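UDP-N-acetylenolpyruvoylglucosamine reductase (PDB 3TX1) catalyses the FAD-dependent, NADPH-driven reduction of UDP-N-acetylenolpyruvoylglucosamine to UDP-N-acetylmuramate, a step in bacterial peptidoglycan synthesis. Local coordinates at residues A[230-234]-A[235-239]; A[271-275]-A[276-280]; A[148-151]-A[152-156]. All blocks are in the same frame, centred on the assembly; numbering follows the deposited sequence.

Contact 1: residues A[230-234]-A[235-239]; sequences AREAK and QPLEY. With FAD (flavin-adenine dinucleotide), chain B.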
loop_
_atom_site.group_PDB
_atom_site.type_symbol
_atom_site.label_atom_id
_atom_site.label_comp_id
_atom_site.label_asym_id
_atom_site.label_seq_id
_atom_site.Cartn_x
_atom_site.Cartn_y
_atom_site.Cartn_z
ATOM N N ALA A 230 -13.950 15.378 -4.446
ATOM C CA ALA A 230 -14.321 14.855 -3.128
ATOM C C ALA A 230 -13.108 14.597 -2.229
ATOM O O ALA A 230 -13.026 15.125 -1.127
ATOM C CB ALA A 230 -15.159 13.606 -3.257
ATOM N N ARG A 231 -12.153 13.815 -2.730
ATOM C CA ARG A 231 -11.005 13.479 -1.967
ATOM C C ARG A 231 -10.195 14.713 -1.639
ATOM O O ARG A 231 -9.793 14.907 -0.491
ATOM C CB ARG A 231 -10.161 12.492 -2.749
ATOM C CG ARG A 231 -8.944 11.979 -1.989
ATOM C CD ARG A 231 -8.047 11.137 -2.865
ATOM N NE ARG A 231 -8.628 9.835 -3.163
ATOM C CZ ARG A 231 -8.601 8.784 -2.341
ATOM N NH1 ARG A 231 -9.121 7.626 -2.720
ATOM N NH2 ARG A 231 -8.025 8.870 -1.144
ATOM N N GLU A 232 -9.947 15.555 -2.634
ATOM C CA GLU A 232 -9.144 16.739 -2.381
ATOM C C GLU A 232 -9.732 17.607 -1.313
ATOM O O GLU A 232 -9.019 18.149 -0.504
ATOM C CB GLU A 232 -8.951 17.558 -3.628
ATOM C CG GLU A 232 -7.999 16.911 -4.608
ATOM C CD GLU A 232 -7.830 17.758 -5.848
ATOM O OE1 GLU A 232 -8.655 18.672 -6.052
ATOM O OE2 GLU A 232 -6.872 17.516 -6.610
ATOM N N ALA A 233 -11.049 17.705 -1.292
ATOM C CA ALA A 233 -11.739 18.533 -0.313
ATOM C C ALA A 233 -11.512 18.040 1.103
ATOM O O ALA A 233 -11.543 18.830 2.039
ATOM C CB ALA A 233 -13.226 18.542 -0.609
ATOM N N LYS A 234 -11.243 16.749 1.265
ATOM C CA LYS A 234 -11.198 16.191 2.591
ATOM C C LYS A 234 -9.921 15.567 3.071
ATOM O O LYS A 234 -9.829 15.176 4.218
ATOM C CB LYS A 234 -12.311 15.178 2.699
ATOM C CG LYS A 234 -13.686 15.829 2.678
ATOM C CD LYS A 234 -14.741 14.760 2.872
ATOM C CE LYS A 234 -16.007 15.316 3.495
ATOM N NZ LYS A 234 -16.798 14.149 3.984
ATOM N N GLN A 235 -8.925 15.488 2.206
ATOM C CA GLN A 235 -7.701 14.828 2.556
ATOM C C GLN A 235 -6.481 15.671 2.336
ATOM O O GLN A 235 -6.464 16.483 1.411
ATOM C CB GLN A 235 -7.595 13.576 1.754
ATOM C CG GLN A 235 -8.694 12.636 2.144
ATOM C CD GLN A 235 -8.605 11.285 1.479
ATOM O OE1 GLN A 235 -7.671 10.976 0.705
ATOM N NE2 GLN A 235 -9.572 10.439 1.814
ATOM N N PRO A 236 -5.475 15.530 3.228
ATOM C CA PRO A 236 -4.230 16.252 3.029
ATOM C C PRO A 236 -3.444 15.491 1.992
ATOM O O PRO A 236 -2.794 14.499 2.326
ATOM C CB PRO A 236 -3.514 16.136 4.379
ATOM C CG PRO A 236 -4.271 15.174 5.200
ATOM C CD PRO A 236 -5.461 14.687 4.443
ATOM N N LEU A 237 -3.539 15.870 0.726
ATOM C CA LEU A 237 -2.775 15.129 -0.272
ATOM C C LEU A 237 -1.414 15.789 -0.468
ATOM O O LEU A 237 -0.485 15.172 -1.002
ATOM C CB LEU A 237 -3.539 15.018 -1.579
ATOM C CG LEU A 237 -4.949 14.414 -1.595
ATOM C CD1 LEU A 237 -5.471 14.412 -3.046
ATOM C CD2 LEU A 237 -5.051 13.030 -0.910
ATOM N N GLU A 238 -1.313 17.038 -0.004
ATOM C CA GLU A 238 -0.088 17.820 -0.082
ATOM C C GLU A 238 1.026 17.219 0.800
ATOM O O GLU A 238 2.196 17.218 0.404
ATOM C CB GLU A 238 -0.347 19.312 0.244
ATOM C CG GLU A 238 -1.021 19.639 1.598
ATOM C CD GLU A 238 -2.569 19.537 1.613
ATOM O OE1 GLU A 238 -3.178 20.287 2.412
ATOM O OE2 GLU A 238 -3.200 18.744 0.840
ATOM N N TYR A 239 0.662 16.651 1.952
ATOM C CA TYR A 239 1.662 16.136 2.882
ATOM C C TYR A 239 1.915 14.677 2.748
ATOM O O TYR A 239 0.996 13.929 2.453
ATOM C CB TYR A 239 1.214 16.337 4.323
ATOM C CG TYR A 239 1.187 17.765 4.717
ATOM C CD1 TYR A 239 -0.015 18.435 4.787
ATOM C CD2 TYR A 239 2.359 18.455 4.963
ATOM C CE1 TYR A 239 -0.061 19.758 5.110
ATOM C CE2 TYR A 239 2.328 19.775 5.303
ATOM C CZ TYR A 239 1.106 20.416 5.367
ATOM O OH TYR A 239 1.010 21.741 5.677
HETATM P PA FAD B . 2.471 -0.762 0.912
HETATM O O1A FAD B . 3.848 -0.712 0.341
HETATM O O2A FAD B . 2.031 0.300 1.879
HETATM O O5B FAD B . 2.282 -2.134 1.709
HETATM C C5B FAD B . 0.911 -2.498 1.827
HETATM C C4B FAD B . 0.736 -3.970 2.135
HETATM O O4B FAD B . 0.664 -4.724 0.935
HETATM C C3B FAD B . 1.827 -4.616 2.960
HETATM O O3B FAD B . 1.211 -5.737 3.641
HETATM C C2B FAD B . 2.750 -5.134 1.858
HETATM O O2B FAD B . 3.679 -6.185 2.189
HETATM C C1B FAD B . 1.733 -5.661 0.889
HETATM N N9A FAD B . 2.252 -5.595 -0.466
HETATM C C8A FAD B . 2.727 -4.523 -1.117
HETATM N N7A FAD B . 3.020 -4.880 -2.399
HETATM C C5A FAD B . 2.722 -6.184 -2.587
HETATM C C6A FAD B . 2.814 -7.210 -3.659
HETATM N N6A FAD B . 3.304 -6.948 -4.903
HETATM N N1A FAD B . 2.379 -8.453 -3.362
HETATM C C2A FAD B . 1.885 -8.777 -2.175
HETATM N N3A FAD B . 1.801 -7.929 -1.148
HETATM C C4A FAD B . 2.200 -6.645 -1.290
HETATM N N1 FAD B . -6.499 2.759 0.634
HETATM C C2 FAD B . -7.766 2.538 0.205
HETATM O O2 FAD B . -8.187 1.373 0.120
HETATM N N3 FAD B . -8.609 3.507 -0.179
HETATM C C4 FAD B . -8.302 4.796 -0.144
HETATM O O4 FAD B . -9.130 5.676 -0.474
HETATM C C4X FAD B . -6.942 5.115 0.314
HETATM N N5 FAD B . -6.547 6.383 0.372
HETATM C C5X FAD B . -5.318 6.729 0.785
HETATM C C6 FAD B . -4.979 8.073 0.798
HETATM C C7 FAD B . -3.726 8.468 1.185
HETATM C C7M FAD B . -3.376 9.933 1.210
HETATM C C8 FAD B . -2.764 7.410 1.569
HETATM C C8M FAD B . -1.388 7.756 2.012
HETATM C C9 FAD B . -3.100 6.084 1.553
HETATM C C9A FAD B . -4.363 5.697 1.174
HETATM N N10 FAD B . -4.735 4.331 1.126
HETATM C C10 FAD B . -6.038 4.015 0.700
HETATM C "C1'" FAD B . -3.786 3.283 1.548
HETATM C "C2'" FAD B . -2.961 2.773 0.389
HETATM O "O2'" FAD B . -3.013 3.694 -0.697
HETATM C "C3'" FAD B . -3.488 1.445 -0.121
HETATM O "O3'" FAD B . -3.538 0.573 1.001
HETATM C "C4'" FAD B . -2.546 0.889 -1.186
HETATM O "O4'" FAD B . -3.218 -0.047 -2.041
HETATM C "C5'" FAD B . -1.276 0.301 -0.599
HETATM O "O5'" FAD B . -0.305 0.323 -1.618
HETATM P P FAD B . 1.249 0.175 -1.372
HETATM O O1P FAD B . 1.792 -0.291 -2.674
HETATM O O2P FAD B . 1.658 1.493 -0.810
HETATM O O3P FAD B . 1.389 -0.904 -0.248
#

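Contact 2: residues A[271-275]-A[276-280]; sequences AQVSL and KHAGF. With SO4 (sulfate ion), chain F.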
loop_
_atom_site.group_PDB
_atom_site.type_symbol
_atom_site.label_atom_id
_atom_site.label_comp_id
_atom_site.label_asym_id
_atom_site.label_seq_id
_atom_site.Cartn_x
_atom_site.Cartn_y
_atom_site.Cartn_z
ATOM N N ALA A 271 5.420 14.767 13.292
ATOM C CA ALA A 271 4.172 14.128 12.958
ATOM C C ALA A 271 3.007 14.922 13.536
ATOM O O ALA A 271 3.096 15.465 14.636
ATOM C CB ALA A 271 4.169 12.706 13.490
ATOM N N GLN A 272 1.901 14.983 12.801
ATOM C CA GLN A 272 0.730 15.733 13.262
ATOM C C GLN A 272 -0.584 15.067 12.922
ATOM O O GLN A 272 -0.736 14.523 11.844
ATOM C CB GLN A 272 0.737 17.130 12.662
ATOM C CG GLN A 272 -0.371 18.025 13.208
ATOM C CD GLN A 272 -0.394 19.378 12.544
ATOM O OE1 GLN A 272 -0.163 19.484 11.336
ATOM N NE2 GLN A 272 -0.709 20.423 13.312
ATOM N N VAL A 273 -1.507 15.055 13.859
ATOM C CA VAL A 273 -2.834 14.576 13.554
ATOM C C VAL A 273 -3.369 15.668 12.651
ATOM O O VAL A 273 -3.499 16.817 13.097
ATOM C CB VAL A 273 -3.701 14.473 14.815
ATOM C CG1 VAL A 273 -5.123 14.137 14.446
ATOM C CG2 VAL A 273 -3.110 13.440 15.758
ATOM N N SER A 274 -3.629 15.333 11.392
ATOM C CA SER A 274 -3.956 16.331 10.366
ATOM C C SER A 274 -4.989 17.371 10.741
ATOM O O SER A 274 -6.061 17.038 11.212
ATOM C CB SER A 274 -4.418 15.633 9.087
ATOM O OG SER A 274 -5.107 16.533 8.259
ATOM N N LEU A 275 -4.694 18.640 10.508
ATOM C CA LEU A 275 -5.723 19.672 10.740
ATOM C C LEU A 275 -6.792 19.609 9.674
ATOM O O LEU A 275 -7.786 20.294 9.772
ATOM C CB LEU A 275 -5.159 21.090 10.735
ATOM C CG LEU A 275 -4.361 21.496 11.956
ATOM C CD1 LEU A 275 -3.560 22.730 11.599
ATOM C CD2 LEU A 275 -5.259 21.736 13.147
ATOM N N LYS A 276 -6.593 18.801 8.652
ATOM C CA LYS A 276 -7.606 18.737 7.635
ATOM C C LYS A 276 -8.500 17.492 7.797
ATOM O O LYS A 276 -9.707 17.579 7.590
ATOM C CB LYS A 276 -6.983 18.845 6.248
ATOM C CG LYS A 276 -7.991 18.824 5.136
ATOM C CD LYS A 276 -7.202 18.728 3.861
ATOM C CE LYS A 276 -8.023 19.219 2.683
ATOM N NZ LYS A 276 -7.104 19.412 1.533
ATOM N N HIS A 277 -7.914 16.369 8.196
ATOM C CA HIS A 277 -8.667 15.129 8.417
ATOM C C HIS A 277 -8.079 14.470 9.649
ATOM O O HIS A 277 -6.965 13.921 9.615
ATOM C CB HIS A 277 -8.508 14.197 7.215
ATOM C CG HIS A 277 -9.441 13.026 7.229
ATOM N ND1 HIS A 277 -10.359 12.821 6.261
ATOM C CD2 HIS A 277 -9.628 12.018 8.161
ATOM C CE1 HIS A 277 -11.071 11.713 6.535
ATOM N NE2 HIS A 277 -10.643 11.227 7.701
ATOM N N ALA A 278 -8.806 14.503 10.757
ATOM C CA ALA A 278 -8.209 14.029 11.997
ATOM C C ALA A 278 -7.779 12.588 11.986
ATOM O O ALA A 278 -7.035 12.204 12.868
ATOM C CB ALA A 278 -9.099 14.299 13.183
ATOM N N GLY A 279 -8.229 11.786 11.012
ATOM C CA GLY A 279 -7.857 10.363 10.960
ATOM C C GLY A 279 -6.564 10.088 10.198
ATOM O O GLY A 279 -6.191 8.926 9.993
ATOM N N PHE A 280 -5.897 11.169 9.786
ATOM C CA PHE A 280 -4.630 11.145 9.083
ATOM C C PHE A 280 -3.519 11.738 9.927
ATOM O O PHE A 280 -3.665 12.814 10.518
ATOM C CB PHE A 280 -4.694 12.053 7.883
ATOM C CG PHE A 280 -5.238 11.425 6.649
ATOM C CD1 PHE A 280 -6.575 11.045 6.560
ATOM C CD2 PHE A 280 -4.454 11.339 5.520
ATOM C CE1 PHE A 280 -7.103 10.498 5.381
ATOM C CE2 PHE A 280 -4.992 10.831 4.334
ATOM C CZ PHE A 280 -6.317 10.403 4.261
HETATM S S SO4 F . -13.197 8.441 8.967
HETATM O O1 SO4 F . -13.341 8.316 7.498
HETATM O O2 SO4 F . -13.773 9.735 9.416
HETATM O O3 SO4 F . -13.879 7.319 9.661
HETATM O O4 SO4 F . -11.756 8.392 9.319
#

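Contact 3: residues A[148-151]-A[152-156]; sequences GSIG and GALHM. With FAD (flavin-adenine dinucleotide), chain B; SO4 (sulfate ion), chain E.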
loop_
_atom_site.group_PDB
_atom_site.type_symbol
_atom_site.label_atom_id
_atom_site.label_comp_id
_atom_site.label_asym_id
_atom_site.label_seq_id
_atom_site.Cartn_x
_atom_site.Cartn_y
_atom_site.Cartn_z
ATOM N N GLY A 148 -0.184 4.338 -4.106
ATOM C CA GLY A 148 0.354 2.999 -3.960
ATOM C C GLY A 148 0.444 2.164 -5.217
ATOM O O GLY A 148 0.042 2.585 -6.298
ATOM N N SER A 149 0.957 0.946 -5.036
ATOM C CA SER A 149 1.183 0.029 -6.134
ATOM C C SER A 149 0.031 -0.939 -6.321
ATOM O O SER A 149 -0.746 -1.174 -5.388
ATOM C CB SER A 149 2.448 -0.807 -5.839
ATOM O OG SER A 149 2.166 -1.945 -4.998
ATOM N N ILE A 150 0.001 -1.579 -7.487
ATOM C CA ILE A 150 -1.002 -2.614 -7.792
ATOM C C ILE A 150 -0.850 -3.791 -6.834
ATOM O O ILE A 150 -1.840 -4.358 -6.375
ATOM C CB ILE A 150 -0.900 -3.116 -9.248
ATOM C CG1 ILE A 150 -1.426 -2.051 -10.206
ATOM C CG2 ILE A 150 -1.710 -4.388 -9.440
ATOM C CD1 ILE A 150 -2.908 -1.706 -10.043
ATOM N N GLY A 151 0.390 -4.142 -6.514
ATOM C CA GLY A 151 0.607 -5.215 -5.582
ATOM C C GLY A 151 -0.019 -4.906 -4.251
ATOM O O GLY A 151 -0.567 -5.792 -3.618
ATOM N N GLY A 152 0.072 -3.650 -3.815
ATOM C CA GLY A 152 -0.462 -3.253 -2.500
ATOM C C GLY A 152 -1.968 -3.267 -2.583
ATOM O O GLY A 152 -2.667 -3.760 -1.674
ATOM N N ALA A 153 -2.469 -2.763 -3.711
ATOM C CA ALA A 153 -3.898 -2.775 -3.977
ATOM C C ALA A 153 -4.500 -4.180 -3.855
ATOM O O ALA A 153 -5.510 -4.353 -3.162
ATOM C CB ALA A 153 -4.198 -2.207 -5.353
ATOM N N LEU A 154 -3.915 -5.189 -4.494
ATOM C CA LEU A 154 -4.554 -6.500 -4.372
ATOM C C LEU A 154 -4.405 -7.029 -2.946
ATOM O O LEU A 154 -5.298 -7.710 -2.401
ATOM C CB LEU A 154 -4.030 -7.530 -5.359
ATOM C CG LEU A 154 -3.951 -7.166 -6.828
ATOM C CD1 LEU A 154 -4.168 -8.432 -7.623
ATOM C CD2 LEU A 154 -4.943 -6.114 -7.270
ATOM N N HIS A 155 -3.275 -6.699 -2.339
ATOM C CA HIS A 155 -3.035 -7.194 -1.026
ATOM C C HIS A 155 -4.061 -6.631 -0.073
ATOM O O HIS A 155 -4.599 -7.344 0.766
ATOM C CB HIS A 155 -1.612 -6.913 -0.585
ATOM C CG HIS A 155 -1.300 -7.512 0.735
ATOM N ND1 HIS A 155 -0.857 -8.790 0.869
ATOM C CD2 HIS A 155 -1.473 -7.018 2.022
ATOM C CE1 HIS A 155 -0.713 -9.077 2.182
ATOM N NE2 HIS A 155 -1.081 -7.987 2.886
ATOM N N MET A 156 -4.399 -5.363 -0.252
ATOM C CA MET A 156 -5.333 -4.697 0.635
ATOM C C MET A 156 -6.804 -4.701 0.206
ATOM O O MET A 156 -7.646 -4.143 0.898
ATOM C CB MET A 156 -4.913 -3.238 0.715
ATOM C CG MET A 156 -3.527 -3.005 1.264
ATOM S SD MET A 156 -3.383 -3.643 2.938
ATOM C CE MET A 156 -4.987 -3.224 3.623
HETATM P PA FAD B . 2.471 -0.762 0.912
HETATM O O1A FAD B . 3.848 -0.712 0.341
HETATM O O2A FAD B . 2.031 0.300 1.879
HETATM O O5B FAD B . 2.282 -2.134 1.709
HETATM C C5B FAD B . 0.911 -2.498 1.827
HETATM C C4B FAD B . 0.736 -3.970 2.135
HETATM O O4B FAD B . 0.664 -4.724 0.935
HETATM C C3B FAD B . 1.827 -4.616 2.960
HETATM O O3B FAD B . 1.211 -5.737 3.641
HETATM C C2B FAD B . 2.750 -5.134 1.858
HETATM O O2B FAD B . 3.679 -6.185 2.189
HETATM C C1B FAD B . 1.733 -5.661 0.889
HETATM N N9A FAD B . 2.252 -5.595 -0.466
HETATM C C8A FAD B . 2.727 -4.523 -1.117
HETATM N N7A FAD B . 3.020 -4.880 -2.399
HETATM C C5A FAD B . 2.722 -6.184 -2.587
HETATM C C6A FAD B . 2.814 -7.210 -3.659
HETATM N N6A FAD B . 3.304 -6.948 -4.903
HETATM N N1A FAD B . 2.379 -8.453 -3.362
HETATM C C2A FAD B . 1.885 -8.777 -2.175
HETATM N N3A FAD B . 1.801 -7.929 -1.148
HETATM C C4A FAD B . 2.200 -6.645 -1.290
HETATM N N1 FAD B . -6.499 2.759 0.634
HETATM C C2 FAD B . -7.766 2.538 0.205
HETATM O O2 FAD B . -8.187 1.373 0.120
HETATM N N3 FAD B . -8.609 3.507 -0.179
HETATM C C4 FAD B . -8.302 4.796 -0.144
HETATM O O4 FAD B . -9.130 5.676 -0.474
HETATM C C4X FAD B . -6.942 5.115 0.314
HETATM N N5 FAD B . -6.547 6.383 0.372
HETATM C C5X FAD B . -5.318 6.729 0.785
HETATM C C6 FAD B . -4.979 8.073 0.798
HETATM C C7 FAD B . -3.726 8.468 1.185
HETATM C C7M FAD B . -3.376 9.933 1.210
HETATM C C8 FAD B . -2.764 7.410 1.569
HETATM C C8M FAD B . -1.388 7.756 2.012
HETATM C C9 FAD B . -3.100 6.084 1.553
HETATM C C9A FAD B . -4.363 5.697 1.174
HETATM N N10 FAD B . -4.735 4.331 1.126
HETATM C C10 FAD B . -6.038 4.015 0.700
HETATM C "C1'" FAD B . -3.786 3.283 1.548
HETATM C "C2'" FAD B . -2.961 2.773 0.389
HETATM O "O2'" FAD B . -3.013 3.694 -0.697
HETATM C "C3'" FAD B . -3.488 1.445 -0.121
HETATM O "O3'" FAD B . -3.538 0.573 1.001
HETATM C "C4'" FAD B . -2.546 0.889 -1.186
HETATM O "O4'" FAD B . -3.218 -0.047 -2.041
HETATM C "C5'" FAD B . -1.276 0.301 -0.599
HETATM O "O5'" FAD B . -0.305 0.323 -1.618
HETATM P P FAD B . 1.249 0.175 -1.372
HETATM O O1P FAD B . 1.792 -0.291 -2.674
HETATM O O2P FAD B . 1.658 1.493 -0.810
HETATM O O3P FAD B . 1.389 -0.904 -0.248
HETATM S S SO4 E . -1.086 -9.076 6.161
HETATM O O1 SO4 E . -1.003 -10.217 5.213
HETATM O O2 SO4 E . -2.369 -8.360 5.959
HETATM O O3 SO4 E . -0.985 -9.581 7.551
HETATM O O4 SO4 E . 0.038 -8.134 5.939
#

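Contact 1: residues A[230-234]-A[235-239]
Arg231 and Gln235 meet where helix 217-234 runs out into a loop, and together they form part of the FAD pocket at the edge of the isoalloxazine. Arg231 NH2 donates to Gln235 OE1 at 2.8 Å. The donor stands 18° out of the amide carbonyl plane, and the guanidinium and amide planes are turned 75° apart. The edge between NH1 and NH2 faces the flavin, whereas Gln235 OE1 comes in at the other side of NH2, beside the NE end. Arg231 NH1 gives FAD O4 a nearly straight bond of 3.0 Å, while NH2 reaches FAD N5 at 3.3 Å. NH2 is thus shared between Gln235 and the cofactor, which should limit rotation of the guanidinium. A positive group donating to O4 and N5 would probably draw electron density toward this end of the ring.

In the backbone, Gln235 N makes a weak bond to Arg231 O. The carbonyls of Glu232 and Gln235 accept from Lys276 NZ, and that of Lys234 from His277 ND1.

Leu237 folds back toward the helix and crosses both its partners at about a right angle. Its CD1 lies against the aliphatic CG of Glu232 at 3.9 Å, and its CD2 touches Arg231 CD at 4.0 Å.

Contact 2: residues A[271-275]-A[276-280]
Ser274 and Phe280 close the tight connection between antiparallel strands 271-273 and 281-283. This connection holds an ST turn at Ser274 and ends in a type I beta turn from His277 to Phe280. Along the strand, Gln272 sends its NE2 out to Gly265 O and pairs through its backbone with Val282. Val273 comes next. Its CG1 packs on the methyl of Ala278 at 4.2 Å, and Ile258 of helix 254-260 touches both residues.

Ser274 carries most of the contact. Its N donates to Phe280 O over 2.7 Å, almost in line with the carbonyl, and this bond draws the two ends of the connection together. A chi1 of 162° carries OG to the carbonyl side, into the bend. Lys276 N donates to Ser274 OG at 2.7 Å, which makes the ST turn. A second donor, His277 N, reaches Ser274 OG at 2.8 Å in a nearly straight bond. One oxygen on a buried serine thus ties down the chain at the entry to the beta turn. Ser274 CB also lies against Phe280 CB.

After Leu275 the chain reverses. Within the beta turn, Phe280 CE1 sits over the centre of the His277 ring, 3.9 Å above its plane.

Contact 3: residues A[148-151]-A[152-156]
Ser149 and Gly152 meet at the start of helix 150-156, with Ser149 in the N-cap position. Regular i to i+4 bonds form the short helix. Ala153 N donates to Ser149 O at 2.9 Å, Leu154 N to Ile150 O, and His155 N to Gly151 O at 3.1 Å. Gly148, in an extended conformation with positive phi, leads the chain into the helix. Glycines at 148, 151 and 152 let the backbone lie directly against FAD. Gly151 CA comes within 3.3 Å of the adenine N6A, and Gly148 CA lies near O5'.

The side chain of Ser149 does two jobs. Its chi1 of 84° puts OG between the backbone N and the carbonyl carbon. From there OG accepts the capping bond from Gly152 N at 2.9 Å and donates to FAD O1P, also at 2.9 Å. Ser149 N grips the same phosphate oxygen at 2.8 Å. The helix N-terminus therefore faces the pyrophosphate, and its dipole probably helps to balance the negative charge.

His155, further along the helix, also meets the cofactor, with CG anti to its backbone N (chi1 -175°). One face of its imidazole lies under the adenosine ribose, where FAD C1B sits 3.5 Å above the plane and offset toward the rim. NE2 makes weak bonds to a sulfate ion, probably from the crystallisation liquor, which Lys316 also holds.

On the side away from the cofactor, Ile150 CG2 and Leu154 CD2 pack together at 4.3 Å. This apolar face rests on strand 204-214. Leu154 also touches strand 169-175, while Ile150 and Ala153 meet Leu125 of helix 125-134.

Overall arrangement
The contacts meet FAD at different places. Contact 3, in the FAD-binding PCMH-type region, holds the pyrophosphate and adenosine. Contact 1, about 20 Å away between centres and in the C-terminal domain, holds the edge of the flavin ring. The cofactor thus bridges two contacts whose nearest atoms are about 10 Å apart. Contact 2 lies directly beside contact 1, with centres 11 Å apart. Pro236 CG of contact 1 packs on Ser274 OG of contact 2 at 3.5 Å. Ser244, the predicted proton donor, is about 7 Å from the Gln235 side chain and about 4 Å from that of Phe280, which itself touches FAD.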